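Local coordinates for phospholethanolamine N-methyltransferase 2 (Haemonchus contortus, PDB 4KRI), which probably methylates phosphomonomethylethanolamine and related phosphobases on the nematode route to phosphocholine, with S-adenosylmethionine as the likely methyl donor, at residues K307-I312 / V322-Y327. Residues are numbered along the deposited sequence; the frame is centred on the assembly and turned at random.
With 1SH (2-(methylamino)ethyl dihydrogen phosphate), chain E.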
loop_
_atom_site.group_PDB
_atom_site.type_symbol
_atom_site.label_atom_id
_atom_site.label_comp_id
_atom_site.label_asym_id
_atom_site.label_seq_id
_atom_site.Cartn_x
_atom_site.Cartn_y
_atom_site.Cartn_z
ATOM N N LYS A 307 8.091 15.653 0.855
ATOM C CA LYS A 307 8.101 14.661 1.921
ATOM C C LYS A 307 8.394 13.286 1.340
ATOM O O LYS A 307 9.191 12.543 1.894
ATOM C CB LYS A 307 6.767 14.647 2.685
ATOM C CG LYS A 307 6.707 13.567 3.769
ATOM C CD LYS A 307 5.340 13.466 4.426
ATOM C CE LYS A 307 5.133 14.549 5.470
ATOM N NZ LYS A 307 4.012 14.210 6.404
ATOM N N LEU A 308 7.748 12.959 0.225
ATOM C CA LEU A 308 7.945 11.659 -0.410
ATOM C C LEU A 308 9.395 11.463 -0.801
ATOM O O LEU A 308 9.979 10.411 -0.533
ATOM C CB LEU A 308 7.075 11.527 -1.656
ATOM C CG LEU A 308 7.250 10.197 -2.390
ATOM C CD1 LEU A 308 6.698 9.042 -1.577
ATOM C CD2 LEU A 308 6.565 10.282 -3.736
ATOM N N PHE A 309 9.978 12.477 -1.435
ATOM C CA PHE A 309 11.371 12.368 -1.866
ATOM C C PHE A 309 12.343 12.236 -0.700
ATOM O O PHE A 309 13.325 11.498 -0.802
ATOM C CB PHE A 309 11.775 13.531 -2.797
ATOM C CG PHE A 309 11.373 13.331 -4.247
ATOM C CD1 PHE A 309 10.261 12.571 -4.587
ATOM C CD2 PHE A 309 12.123 13.898 -5.266
ATOM C CE1 PHE A 309 9.889 12.396 -5.921
ATOM C CE2 PHE A 309 11.759 13.729 -6.601
ATOM C CZ PHE A 309 10.647 12.967 -6.928
ATOM N N SER A 310 12.080 12.925 0.414
ATOM C CA SER A 310 12.946 12.787 1.593
ATOM C C SER A 310 12.830 11.390 2.202
ATOM O O SER A 310 13.821 10.821 2.671
ATOM C CB SER A 310 12.624 13.842 2.652
ATOM O OG SER A 310 11.410 13.526 3.307
ATOM N N ARG A 311 11.619 10.830 2.182
ATOM C CA ARG A 311 11.415 9.468 2.669
ATOM C C ARG A 311 12.107 8.425 1.785
ATOM O O ARG A 311 12.689 7.450 2.283
ATOM C CB ARG A 311 9.922 9.151 2.751
ATOM C CG ARG A 311 9.157 9.972 3.763
ATOM C CD ARG A 311 8.201 9.053 4.511
ATOM N NE ARG A 311 7.429 9.728 5.551
ATOM C CZ ARG A 311 7.962 10.336 6.606
ATOM N NH1 ARG A 311 9.279 10.382 6.758
ATOM N NH2 ARG A 311 7.175 10.913 7.507
ATOM N N ILE A 312 12.048 8.629 0.478
ATOM C CA ILE A 312 12.757 7.771 -0.465
ATOM C C ILE A 312 14.263 7.860 -0.250
ATOM O O ILE A 312 14.955 6.840 -0.193
ATOM C CB ILE A 312 12.405 8.149 -1.924
ATOM C CG1 ILE A 312 10.977 7.729 -2.250
ATOM C CG2 ILE A 312 13.406 7.551 -2.906
ATOM C CD1 ILE A 312 10.481 8.252 -3.584
ATOM N N VAL A 322 16.828 5.704 -7.357
ATOM C CA VAL A 322 15.383 5.877 -7.438
ATOM C C VAL A 322 15.011 6.081 -8.899
ATOM O O VAL A 322 15.743 6.725 -9.633
ATOM C CB VAL A 322 14.900 7.053 -6.558
ATOM C CG1 VAL A 322 15.633 8.343 -6.915
ATOM C CG2 VAL A 322 13.379 7.247 -6.683
ATOM N N LEU A 323 13.905 5.474 -9.329
ATOM C CA LEU A 323 13.388 5.656 -10.678
ATOM C C LEU A 323 11.878 5.744 -10.587
ATOM O O LEU A 323 11.233 4.883 -9.996
ATOM C CB LEU A 323 13.822 4.503 -11.585
ATOM C CG LEU A 323 13.612 4.688 -13.088
ATOM C CD1 LEU A 323 14.625 3.873 -13.877
ATOM C CD2 LEU A 323 12.201 4.293 -13.479
ATOM N N ILE A 324 11.318 6.809 -11.152
ATOM C CA ILE A 324 9.880 7.057 -11.079
ATOM C C ILE A 324 9.366 7.462 -12.463
ATOM O O ILE A 324 10.022 8.229 -13.175
ATOM C CB ILE A 324 9.580 8.217 -10.085
ATOM C CG1 ILE A 324 10.121 7.893 -8.685
ATOM C CG2 ILE A 324 8.083 8.527 -10.013
ATOM C CD1 ILE A 324 10.051 9.065 -7.705
ATOM N N THR A 325 8.209 6.934 -12.855
ATOM C CA THR A 325 7.460 7.509 -13.968
ATOM C C THR A 325 6.156 8.043 -13.405
ATOM O O THR A 325 5.645 7.511 -12.437
ATOM C CB THR A 325 7.185 6.510 -15.124
ATOM O OG1 THR A 325 6.206 5.545 -14.710
ATOM C CG2 THR A 325 8.472 5.799 -15.553
ATOM N N MET A 326 5.622 9.113 -13.998
ATOM C CA MET A 326 4.421 9.718 -13.433
ATOM C C MET A 326 3.669 10.500 -14.491
ATOM O O MET A 326 4.269 10.955 -15.461
ATOM C CB MET A 326 4.809 10.659 -12.283
ATOM C CG MET A 326 5.627 11.850 -12.756
ATOM S SD MET A 326 6.566 12.781 -11.510
ATOM C CE MET A 326 8.238 12.408 -12.055
ATOM N N TYR A 327 2.363 10.669 -14.309
ATOM C CA TYR A 327 1.650 11.691 -15.080
ATOM C C TYR A 327 2.182 13.033 -14.601
ATOM O O TYR A 327 2.387 13.220 -13.397
ATOM C CB TYR A 327 0.138 11.629 -14.813
ATOM C CG TYR A 327 -0.623 10.483 -15.469
ATOM C CD1 TYR A 327 0.012 9.559 -16.287
ATOM C CD2 TYR A 327 -2.001 10.345 -15.273
ATOM C CE1 TYR A 327 -0.705 8.509 -16.883
ATOM C CE2 TYR A 327 -2.725 9.317 -15.878
ATOM C CZ TYR A 327 -2.073 8.404 -16.678
ATOM O OH TYR A 327 -2.799 7.385 -17.267
HETATM O O4 1SH E . -5.366 7.499 -17.062
HETATM P P1 1SH E . -6.212 7.455 -15.792
HETATM O O1 1SH E . -6.401 8.796 -15.202
HETATM O O3 1SH E . -7.612 6.814 -16.127
HETATM O O2 1SH E . -5.450 6.573 -14.720
HETATM C C1 1SH E . -5.048 5.352 -15.065
HETATM C C2 1SH E . -4.134 4.646 -14.072
HETATM N N1 1SH E . -2.829 5.211 -13.866
HETATM C C3 1SH E . -2.220 4.509 -12.795
#
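Ile312 and Ile324 share one side-chain shape, CG1 opposite the carbonyl carbon (chi1 -72° and -58°) and the chain then extended, which carries each CD1 methyl to the interface between helix 305-315 and strand 320-329; there the two methyls lie 4.2 Å apart. Phe309 reaches the same place from the helix, its ring approaching obliquely so that CE1 sits 3.8 Å from CD1 of Ile324, with CZ close behind. Nearer the start of the strand the other branch of Ile312 is used: its CG2 rests against CG2 of Val322 at 3.8 Å, the two side chains crossing at roughly a right angle. All four residues are buried, and the contact is wholly apolar. Phe427 of strand 422-430 extends it, touching Val322 and Ile324 and meeting the Phe309 ring with nearly parallel planes, while helix 352-362 packs on Phe309. Further along the strand, Tyr327 OH donates a 2.6 Å hydrogen bond to O4, a phosphate oxygen of bound phosphomonomethylethanolamine lying at the tyrosine ring edge, in plane. Tyr193, Tyr341, Arg345, Tyr347 and Lys413 also hydrogen-bond this ligand. Segments 307-312 and 322-327 run roughly antiparallel (147°), the helix packing on the sheet as in the Rossmann-like fold of class I methyltransferases.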